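Local coordinates for protein sorting nexin GRD19 (Saccharomyces cerevisiae, PDB 1OCS) that binds phosphatidylinositol 3-phosphate and acts in the machinery that retrieves late Golgi membrane proteins from the prevacuolar compartment, binding the cytosolic tails of some of them, at residues M56-E61 with E122-R127; I93-M98 with G147-V152; T66-F71 with L143-S148. All coordinates share one frame; numbering follows the deposited sequence.

Contact 1 of 3, residues M56-E61 with E122-R127; sequences MFTDYE and EVIEER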
loop_
_atom_site.group_PDB
_atom_site.type_symbol
_atom_site.label_atom_id
_atom_site.label_comp_id
_atom_site.label_asym_id
_atom_site.label_seq_id
_atom_site.Cartn_x
_atom_site.Cartn_y
_atom_site.Cartn_z
ATOM N N MET A 56 -7.251 6.977 18.441
ATOM C CA MET A 56 -5.899 6.451 18.279
ATOM C C MET A 56 -5.881 5.496 17.088
ATOM O O MET A 56 -6.803 4.694 16.911
ATOM C CB MET A 56 -5.471 5.725 19.559
ATOM C CG MET A 56 -4.066 5.148 19.539
ATOM S SD MET A 56 -3.523 4.680 21.204
ATOM C CE MET A 56 -4.663 3.406 21.569
ATOM N N PHE A 57 -4.837 5.586 16.269
ATOM C CA PHE A 57 -4.729 4.726 15.096
ATOM C C PHE A 57 -3.288 4.673 14.613
ATOM O O PHE A 57 -2.461 5.499 15.006
ATOM C CB PHE A 57 -5.628 5.261 13.971
ATOM C CG PHE A 57 -5.056 6.460 13.243
ATOM C CD1 PHE A 57 -4.374 6.301 12.037
ATOM C CD2 PHE A 57 -5.194 7.744 13.765
ATOM C CE1 PHE A 57 -3.841 7.403 11.361
ATOM C CE2 PHE A 57 -4.665 8.852 13.100
ATOM C CZ PHE A 57 -3.988 8.683 11.895
ATOM N N THR A 58 -2.976 3.696 13.769
ATOM C CA THR A 58 -1.627 3.621 13.233
ATOM C C THR A 58 -1.647 3.535 11.717
ATOM O O THR A 58 -2.560 2.961 11.113
ATOM C CB THR A 58 -0.803 2.428 13.823
ATOM O OG1 THR A 58 -0.493 1.492 12.793
ATOM C CG2 THR A 58 -1.549 1.737 14.936
ATOM N N ASP A 59 -0.669 4.173 11.092
ATOM C CA ASP A 59 -0.575 4.109 9.647
ATOM C C ASP A 59 0.874 3.853 9.281
ATOM O O ASP A 59 1.763 3.922 10.139
ATOM C CB ASP A 59 -1.134 5.378 8.985
ATOM C CG ASP A 59 -0.429 6.646 9.422
ATOM O OD1 ASP A 59 -0.900 7.723 9.004
ATOM O OD2 ASP A 59 0.575 6.575 10.165
ATOM N N TYR A 60 1.105 3.526 8.018
ATOM C CA TYR A 60 2.436 3.196 7.543
ATOM C C TYR A 60 2.820 4.058 6.361
ATOM O O TYR A 60 1.969 4.453 5.565
ATOM C CB TYR A 60 2.474 1.723 7.127
ATOM C CG TYR A 60 1.919 0.791 8.182
ATOM C CD1 TYR A 60 0.548 0.740 8.444
ATOM C CD2 TYR A 60 2.769 0.005 8.959
ATOM C CE1 TYR A 60 0.036 -0.065 9.458
ATOM C CE2 TYR A 60 2.267 -0.805 9.976
ATOM C CZ TYR A 60 0.902 -0.832 10.222
ATOM O OH TYR A 60 0.409 -1.601 11.248
ATOM N N GLU A 61 4.107 4.346 6.245
ATOM C CA GLU A 61 4.578 5.148 5.135
ATOM C C GLU A 61 4.960 4.267 3.949
ATOM O O GLU A 61 5.595 3.221 4.105
ATOM C CB GLU A 61 5.793 5.985 5.547
ATOM C CG GLU A 61 6.399 6.776 4.399
ATOM C CD GLU A 61 7.619 7.571 4.819
ATOM O OE1 GLU A 61 7.476 8.470 5.667
ATOM O OE2 GLU A 61 8.719 7.296 4.303
ATOM N N GLU A 122 4.393 -5.912 18.542
ATOM C CA GLU A 122 4.357 -7.214 17.895
ATOM C C GLU A 122 3.541 -7.136 16.613
ATOM O O GLU A 122 4.046 -7.403 15.522
ATOM C CB GLU A 122 3.709 -8.244 18.825
ATOM C CG GLU A 122 4.081 -8.098 20.296
ATOM C CD GLU A 122 3.118 -8.841 21.213
ATOM O OE1 GLU A 122 1.911 -8.506 21.213
ATOM O OE2 GLU A 122 3.565 -9.760 21.931
ATOM N N VAL A 123 2.271 -6.770 16.761
ATOM C CA VAL A 123 1.358 -6.674 15.633
ATOM C C VAL A 123 1.774 -5.645 14.588
ATOM O O VAL A 123 1.772 -5.936 13.394
ATOM C CB VAL A 123 -0.080 -6.348 16.113
ATOM C CG1 VAL A 123 -0.983 -6.068 14.921
ATOM C CG2 VAL A 123 -0.634 -7.514 16.916
ATOM N N ILE A 124 2.132 -4.446 15.033
ATOM C CA ILE A 124 2.522 -3.389 14.106
ATOM C C ILE A 124 3.756 -3.760 13.284
ATOM O O ILE A 124 3.786 -3.537 12.075
ATOM C CB ILE A 124 2.754 -2.052 14.850
ATOM C CG1 ILE A 124 1.428 -1.570 15.456
ATOM C CG2 ILE A 124 3.286 -0.998 13.885
ATOM C CD1 ILE A 124 1.527 -0.274 16.247
ATOM N N GLU A 125 4.762 -4.339 13.929
ATOM C CA GLU A 125 5.971 -4.738 13.212
ATOM C C GLU A 125 5.662 -5.869 12.237
ATOM O O GLU A 125 6.202 -5.909 11.129
ATOM C CB GLU A 125 7.065 -5.178 14.191
ATOM C CG GLU A 125 8.304 -5.738 13.505
ATOM C CD GLU A 125 8.969 -4.745 12.567
ATOM O OE1 GLU A 125 9.841 -5.170 11.777
ATOM O OE2 GLU A 125 8.627 -3.541 12.620
ATOM N N GLU A 126 4.793 -6.788 12.647
ATOM C CA GLU A 126 4.415 -7.900 11.787
ATOM C C GLU A 126 3.651 -7.376 10.579
ATOM O O GLU A 126 3.826 -7.867 9.467
ATOM C CB GLU A 126 3.565 -8.915 12.561
ATOM C CG GLU A 126 4.346 -9.631 13.664
ATOM C CD GLU A 126 3.544 -10.721 14.360
ATOM O OE1 GLU A 126 2.530 -10.397 15.020
ATOM O OE2 GLU A 126 3.933 -11.905 14.244
ATOM N N ARG A 127 2.807 -6.372 10.792
ATOM C CA ARG A 127 2.060 -5.791 9.686
ATOM C C ARG A 127 2.998 -5.028 8.763
ATOM O O ARG A 127 2.874 -5.108 7.544
ATOM C CB ARG A 127 0.963 -4.854 10.196
ATOM C CG ARG A 127 -0.264 -5.602 10.666
ATOM C CD ARG A 127 -1.449 -4.693 10.942
ATOM N NE ARG A 127 -2.671 -5.492 10.968
ATOM C CZ ARG A 127 -3.879 -5.024 11.254
ATOM N NH1 ARG A 127 -4.048 -3.741 11.552
ATOM N NH2 ARG A 127 -4.917 -5.851 11.227
HETATM O O HOH W 1 -2.218 -1.328 11.955
#
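With CG of Y60 set anti to its own carbonyl carbon (chi1 -50°), the phenol ring leans from the strand toward helix 122-127. CB of R127 points to the strand, and CG, anti to the carbonyl carbon (chi1 -80°), carries the chain past the phenol oxygen and leads the guanidinium away. The phenol oxygen OH of Y60 lies 3.5 Å from R127 CB and touches CD as well, the two side chains crossing at about a right angle. I124 O sits at the ring edge of Y60, 3.8 Å from CE2; separately, Y60 CE2 makes an apolar contact with I124 CG2 at 4.0 Å. Two residues earlier on the strand, T58 and I124 meet tip to tip, T58 CG2 at 3.9 Å from I124 CD1. One water joins the polar ends. It lies 2.7 Å from Y60 OH, in the ring plane, and accepts from R127 NH1 at 3.1 Å, in the guanidinium plane. R127, a phosphoinositide-binding arginine, also gives NH2 to G111 O and makes a cation-pi contact with Y82. The short strand and helix segments run 27° apart; strand 36-46 borders the contact through T45, against T58 and I124, while Y60 pairs by its backbone with R80 of strand 75-81.

Contact 2 of 3, residues I93-M98 with G147-V152; sequences IKEISM and GSKVLV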
loop_
_atom_site.group_PDB
_atom_site.type_symbol
_atom_site.label_atom_id
_atom_site.label_comp_id
_atom_site.label_asym_id
_atom_site.label_seq_id
_atom_site.Cartn_x
_atom_site.Cartn_y
_atom_site.Cartn_z
ATOM N N ILE A 93 -8.484 -5.800 -7.101
ATOM C CA ILE A 93 -9.071 -7.029 -7.609
ATOM C C ILE A 93 -10.205 -6.726 -8.592
ATOM O O ILE A 93 -10.332 -7.384 -9.629
ATOM C CB ILE A 93 -9.549 -7.914 -6.434
ATOM C CG1 ILE A 93 -8.317 -8.552 -5.774
ATOM C CG2 ILE A 93 -10.548 -8.973 -6.913
ATOM C CD1 ILE A 93 -8.610 -9.355 -4.524
ATOM N N LYS A 94 -11.009 -5.714 -8.290
ATOM C CA LYS A 94 -12.102 -5.354 -9.183
ATOM C C LYS A 94 -11.578 -4.791 -10.503
ATOM O O LYS A 94 -12.092 -5.125 -11.572
ATOM C CB LYS A 94 -13.033 -4.338 -8.516
ATOM C CG LYS A 94 -14.222 -3.948 -9.384
ATOM C CD LYS A 94 -15.336 -3.317 -8.568
ATOM C CE LYS A 94 -16.582 -3.117 -9.426
ATOM N NZ LYS A 94 -17.760 -2.660 -8.632
ATOM N N GLU A 95 -10.551 -3.946 -10.433
ATOM C CA GLU A 95 -9.981 -3.361 -11.644
ATOM C C GLU A 95 -9.356 -4.431 -12.541
ATOM O O GLU A 95 -9.500 -4.389 -13.765
ATOM C CB GLU A 95 -8.927 -2.303 -11.295
ATOM C CG GLU A 95 -8.210 -1.733 -12.516
ATOM C CD GLU A 95 -7.152 -0.704 -12.162
ATOM O OE1 GLU A 95 -6.335 -0.969 -11.259
ATOM O OE2 GLU A 95 -7.129 0.370 -12.799
ATOM N N ILE A 96 -8.661 -5.387 -11.934
ATOM C CA ILE A 96 -8.028 -6.463 -12.698
ATOM C C ILE A 96 -9.043 -7.236 -13.549
ATOM O O ILE A 96 -8.743 -7.618 -14.681
ATOM C CB ILE A 96 -7.289 -7.449 -11.761
ATOM C CG1 ILE A 96 -6.037 -6.776 -11.194
ATOM C CG2 ILE A 96 -6.925 -8.729 -12.510
ATOM C CD1 ILE A 96 -5.318 -7.611 -10.144
ATOM N N SER A 97 -10.239 -7.465 -13.013
ATOM C CA SER A 97 -11.257 -8.191 -13.762
ATOM C C SER A 97 -11.774 -7.330 -14.911
ATOM O O SER A 97 -12.182 -7.846 -15.948
ATOM C CB SER A 97 -12.428 -8.583 -12.859
ATOM O OG SER A 97 -13.186 -7.446 -12.495
ATOM N N MET A 98 -11.765 -6.015 -14.717
ATOM C CA MET A 98 -12.224 -5.100 -15.752
ATOM C C MET A 98 -11.175 -5.015 -16.855
ATOM O O MET A 98 -11.511 -4.872 -18.029
ATOM C CB MET A 98 -12.484 -3.712 -15.156
ATOM C CG MET A 98 -13.636 -3.681 -14.161
ATOM S SD MET A 98 -13.786 -2.115 -13.274
ATOM C CE MET A 98 -14.846 -1.192 -14.390
ATOM N N GLY A 147 -0.990 -1.467 -16.625
ATOM C CA GLY A 147 -2.395 -1.123 -16.757
ATOM C C GLY A 147 -3.259 -0.787 -15.553
ATOM O O GLY A 147 -4.434 -0.472 -15.733
ATOM N N SER A 148 -2.715 -0.829 -14.340
ATOM C CA SER A 148 -3.528 -0.523 -13.162
ATOM C C SER A 148 -3.514 0.942 -12.725
ATOM O O SER A 148 -2.480 1.466 -12.314
ATOM C CB SER A 148 -3.105 -1.387 -11.976
ATOM O OG SER A 148 -3.828 -1.002 -10.812
ATOM N N LYS A 149 -4.677 1.584 -12.801
ATOM C CA LYS A 149 -4.838 2.978 -12.402
ATOM C C LYS A 149 -4.943 3.064 -10.882
ATOM O O LYS A 149 -4.483 4.028 -10.268
ATOM C CB LYS A 149 -6.105 3.563 -13.042
ATOM C CG LYS A 149 -6.064 3.611 -14.570
ATOM C CD LYS A 149 -5.209 4.780 -15.061
ATOM C CE LYS A 149 -4.953 4.718 -16.566
ATOM N NZ LYS A 149 -3.955 3.666 -16.933
ATOM N N VAL A 150 -5.553 2.052 -10.273
ATOM C CA VAL A 150 -5.702 2.029 -8.821
ATOM C C VAL A 150 -4.343 1.943 -8.131
ATOM O O VAL A 150 -4.124 2.585 -7.103
ATOM C CB VAL A 150 -6.583 0.839 -8.355
ATOM C CG1 VAL A 150 -6.648 0.805 -6.836
ATOM C CG2 VAL A 150 -7.987 0.980 -8.928
ATOM N N LEU A 151 -3.438 1.147 -8.697
ATOM C CA LEU A 151 -2.088 0.986 -8.150
ATOM C C LEU A 151 -1.436 2.370 -8.049
ATOM O O LEU A 151 -0.881 2.745 -7.012
ATOM C CB LEU A 151 -1.241 0.121 -9.086
ATOM C CG LEU A 151 -0.068 -0.750 -8.615
ATOM C CD1 LEU A 151 0.958 -0.797 -9.746
ATOM C CD2 LEU A 151 0.556 -0.236 -7.333
ATOM N N VAL A 152 -1.501 3.121 -9.146
ATOM C CA VAL A 152 -0.911 4.459 -9.194
ATOM C C VAL A 152 -1.507 5.397 -8.147
ATOM O O VAL A 152 -0.779 6.070 -7.422
ATOM C CB VAL A 152 -1.094 5.111 -10.592
ATOM C CG1 VAL A 152 -0.437 6.495 -10.610
ATOM C CG2 VAL A 152 -0.479 4.226 -11.666
#
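The N-terminus of helix 149-156 is gripped by a carboxylate from helix 93-98: E95 reaches across to the turn where helix 142-147 ends and the next helix begins. Its chain is extended, with CG lying opposite the backbone N (chi1 175°), and carries the carboxylate to the first backbone N-H groups. OE2 of E95 takes the N-H of K149 at 2.7 Å, while OE1 receives S148 OG at 2.5 Å and, more loosely, V150 N at 3.3 Å. All three donors come on the syn side but 21° to 29° out of the carboxylate plane, S148 OG and V150 N from opposite faces. S148 is itself the N-cap: its OG accepts from L151 N at 3.0 Å, so one hydroxyl links the helix start to the glutamate. The CB and CG2 of V150 lie beside OE1 of E95. A leucine at E95 would probably leave the K149 and V150 N-H groups without this acceptor and the S148 hydroxyl without the partner that takes its proton. Since the positive end of the helix dipole points at the carboxylate, its negative charge is likely to be stabilised there, and K149 NZ, 6.2 Å from E95 OE2, may add a distant favourable field.

Contact 3 of 3, residues T66-F71 with L143-S148; sequences TNLPSF and LLQSGS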
loop_
_atom_site.group_PDB
_atom_site.type_symbol
_atom_site.label_atom_id
_atom_site.label_comp_id
_atom_site.label_asym_id
_atom_site.label_seq_id
_atom_site.Cartn_x
_atom_site.Cartn_y
_atom_site.Cartn_z
ATOM N N THR A 66 9.909 5.628 -9.221
ATOM C CA THR A 66 9.644 4.922 -10.462
ATOM C C THR A 66 9.759 5.840 -11.668
ATOM O O THR A 66 9.790 7.064 -11.522
ATOM C CB THR A 66 8.215 4.312 -10.433
ATOM O OG1 THR A 66 8.015 3.482 -11.582
ATOM C CG2 THR A 66 7.163 5.421 -10.445
ATOM N N ASN A 67 9.847 5.238 -12.852
ATOM C CA ASN A 67 9.887 5.993 -14.099
ATOM C C ASN A 67 8.825 5.408 -15.044
ATOM O O ASN A 67 8.823 5.690 -16.243
ATOM C CB ASN A 67 11.280 5.926 -14.743
ATOM C CG ASN A 67 11.614 4.549 -15.275
ATOM O OD1 ASN A 67 10.957 3.561 -14.939
ATOM N ND2 ASN A 67 12.655 4.473 -16.103
ATOM N N LEU A 68 7.923 4.590 -14.494
ATOM C CA LEU A 68 6.846 3.976 -15.284
ATOM C C LEU A 68 5.933 5.044 -15.890
ATOM O O LEU A 68 5.524 5.986 -15.209
ATOM C CB LEU A 68 6.019 3.023 -14.415
ATOM C CG LEU A 68 6.690 1.698 -14.032
ATOM C CD1 LEU A 68 5.878 0.986 -12.951
ATOM C CD2 LEU A 68 6.821 0.823 -15.274
ATOM N N PRO A 69 5.599 4.908 -17.183
ATOM C CA PRO A 69 4.735 5.883 -17.854
ATOM C C PRO A 69 3.340 6.070 -17.260
ATOM O O PRO A 69 2.695 7.085 -17.514
ATOM C CB PRO A 69 4.695 5.375 -19.299
ATOM C CG PRO A 69 4.882 3.904 -19.149
ATOM C CD PRO A 69 5.973 3.821 -18.103
ATOM N N SER A 70 2.869 5.105 -16.473
ATOM C CA SER A 70 1.541 5.229 -15.874
ATOM C C SER A 70 1.551 6.151 -14.659
ATOM O O SER A 70 0.498 6.605 -14.211
ATOM C CB SER A 70 0.991 3.854 -15.469
ATOM O OG SER A 70 1.873 3.193 -14.582
ATOM N N PHE A 71 2.739 6.424 -14.124
ATOM C CA PHE A 71 2.862 7.297 -12.961
ATOM C C PHE A 71 3.085 8.744 -13.394
ATOM O O PHE A 71 3.525 8.998 -14.512
ATOM C CB PHE A 71 3.997 6.823 -12.051
ATOM C CG PHE A 71 3.671 5.568 -11.286
ATOM C CD1 PHE A 71 3.591 4.340 -11.935
ATOM C CD2 PHE A 71 3.422 5.618 -9.917
ATOM C CE1 PHE A 71 3.270 3.179 -11.233
ATOM C CE2 PHE A 71 3.101 4.463 -9.206
ATOM C CZ PHE A 71 3.024 3.242 -9.864
ATOM N N LEU A 143 2.019 -6.547 -15.319
ATOM C CA LEU A 143 0.704 -6.169 -15.821
ATOM C C LEU A 143 0.062 -5.059 -14.992
ATOM O O LEU A 143 -0.615 -4.186 -15.537
ATOM C CB LEU A 143 -0.226 -7.391 -15.879
ATOM C CG LEU A 143 0.245 -8.550 -16.776
ATOM C CD1 LEU A 143 -0.858 -9.600 -16.880
ATOM C CD2 LEU A 143 0.609 -8.029 -18.164
ATOM N N LEU A 144 0.265 -5.082 -13.678
ATOM C CA LEU A 144 -0.310 -4.038 -12.837
ATOM C C LEU A 144 0.442 -2.731 -13.084
ATOM O O LEU A 144 -0.153 -1.653 -13.101
ATOM C CB LEU A 144 -0.244 -4.433 -11.352
ATOM C CG LEU A 144 -0.901 -5.780 -10.994
ATOM C CD1 LEU A 144 -0.979 -5.934 -9.490
ATOM C CD2 LEU A 144 -2.296 -5.863 -11.602
ATOM N N GLN A 145 1.750 -2.832 -13.297
ATOM C CA GLN A 145 2.572 -1.653 -13.559
ATOM C C GLN A 145 2.157 -0.952 -14.846
ATOM O O GLN A 145 2.188 0.273 -14.938
ATOM C CB GLN A 145 4.052 -2.037 -13.679
ATOM C CG GLN A 145 4.693 -2.530 -12.408
ATOM C CD GLN A 145 6.180 -2.765 -12.586
ATOM O OE1 GLN A 145 6.661 -2.899 -13.708
ATOM N NE2 GLN A 145 6.910 -2.828 -11.481
ATOM N N SER A 146 1.761 -1.727 -15.847
ATOM C CA SER A 146 1.381 -1.134 -17.120
ATOM C C SER A 146 -0.077 -0.711 -17.232
ATOM O O SER A 146 -0.371 0.311 -17.850
ATOM C CB SER A 146 1.717 -2.094 -18.267
ATOM O OG SER A 146 0.919 -3.261 -18.207
ATOM N N GLY A 147 -0.990 -1.467 -16.625
ATOM C CA GLY A 147 -2.395 -1.123 -16.757
ATOM C C GLY A 147 -3.259 -0.787 -15.553
ATOM O O GLY A 147 -4.434 -0.472 -15.733
ATOM N N SER A 148 -2.715 -0.829 -14.340
ATOM C CA SER A 148 -3.528 -0.523 -13.162
ATOM C C SER A 148 -3.514 0.942 -12.725
ATOM O O SER A 148 -2.480 1.466 -12.314
ATOM C CB SER A 148 -3.105 -1.387 -11.976
ATOM O OG SER A 148 -3.828 -1.002 -10.812
HETATM O O HOH W 2 3.375 2.188 -16.849
HETATM O O HOH W 3 -0.028 1.458 -13.568
#
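L68 and Q145 cross at about a right angle, the leucine laid against the flank of the glutamine chain. CD1 of L68 does most of the touching: it lies 3.6 Å from Q145 CB and 3.7 Å from Q145 CG, and the contact runs on to CD and OE1. The second methyl, CD2 of L68, meets the amide end, 4.0 Å from Q145 OE1. Q145 starts opposite its carbonyl carbon (chi1 -67°) and then runs straight, which offers the leucine the whole length of its methylene chain; the far amide nitrogen is held by A139 O. The same helical residue turns its backbone oxygen to S70, two residues further along the loop.

S70 belongs to the type I turn from L68 to F71. Its CB points to the helix and its OG, placed between the backbone N and the carbonyl carbon (chi1 57°), stands 3.0 Å from Q145 O. Water fills in around this pair. One molecule takes the N-H of S70 and donates to Q145 O, a bridge of two 3.0 Å bonds. Another donates to S70 OG, at 2.8 Å, and lies near S148 O. Within the loop, T66 OG1 accepts from L68 N in an ST turn, and the CG2 of T66 lies over one face of the F71 ring, offset toward its rim. L36 of strand 36-46 touches L68, F71 and Q145 alike, tying the loop and the helix to the sheet, and V152 of helix 149-156 adjoins S70 and F71.

Chemically, the contact is divided between a leucine-on-methylene patch and a hydrated polar patch. Q145 O accepts from the water that bridges to S70 N, so this backbone carbonyl of helix 142-147 meets the loop through water.

How the contacts relate
Contacts 2 and 3 form one neighbourhood, their centres 11 Å apart and G147 and S148 common to both: contact 2 secures the start of helix 149-156, while contact 3 sets the loop 66-71 against helix 142-147. They also pack directly, V152 CG2 lying 3.6 Å from S70 O and I96 CD1 3.8 Å from L144 CD2. Contact 1 stands apart on the opposite side of the chain's centre, its own centre 26 Å from that of contact 2 and 27 Å from that of contact 3. It alone holds a phosphatidylinositol 3-phosphate-binding residue, R127, whose side chain is about 6 Å from that of K112, also of the binding site.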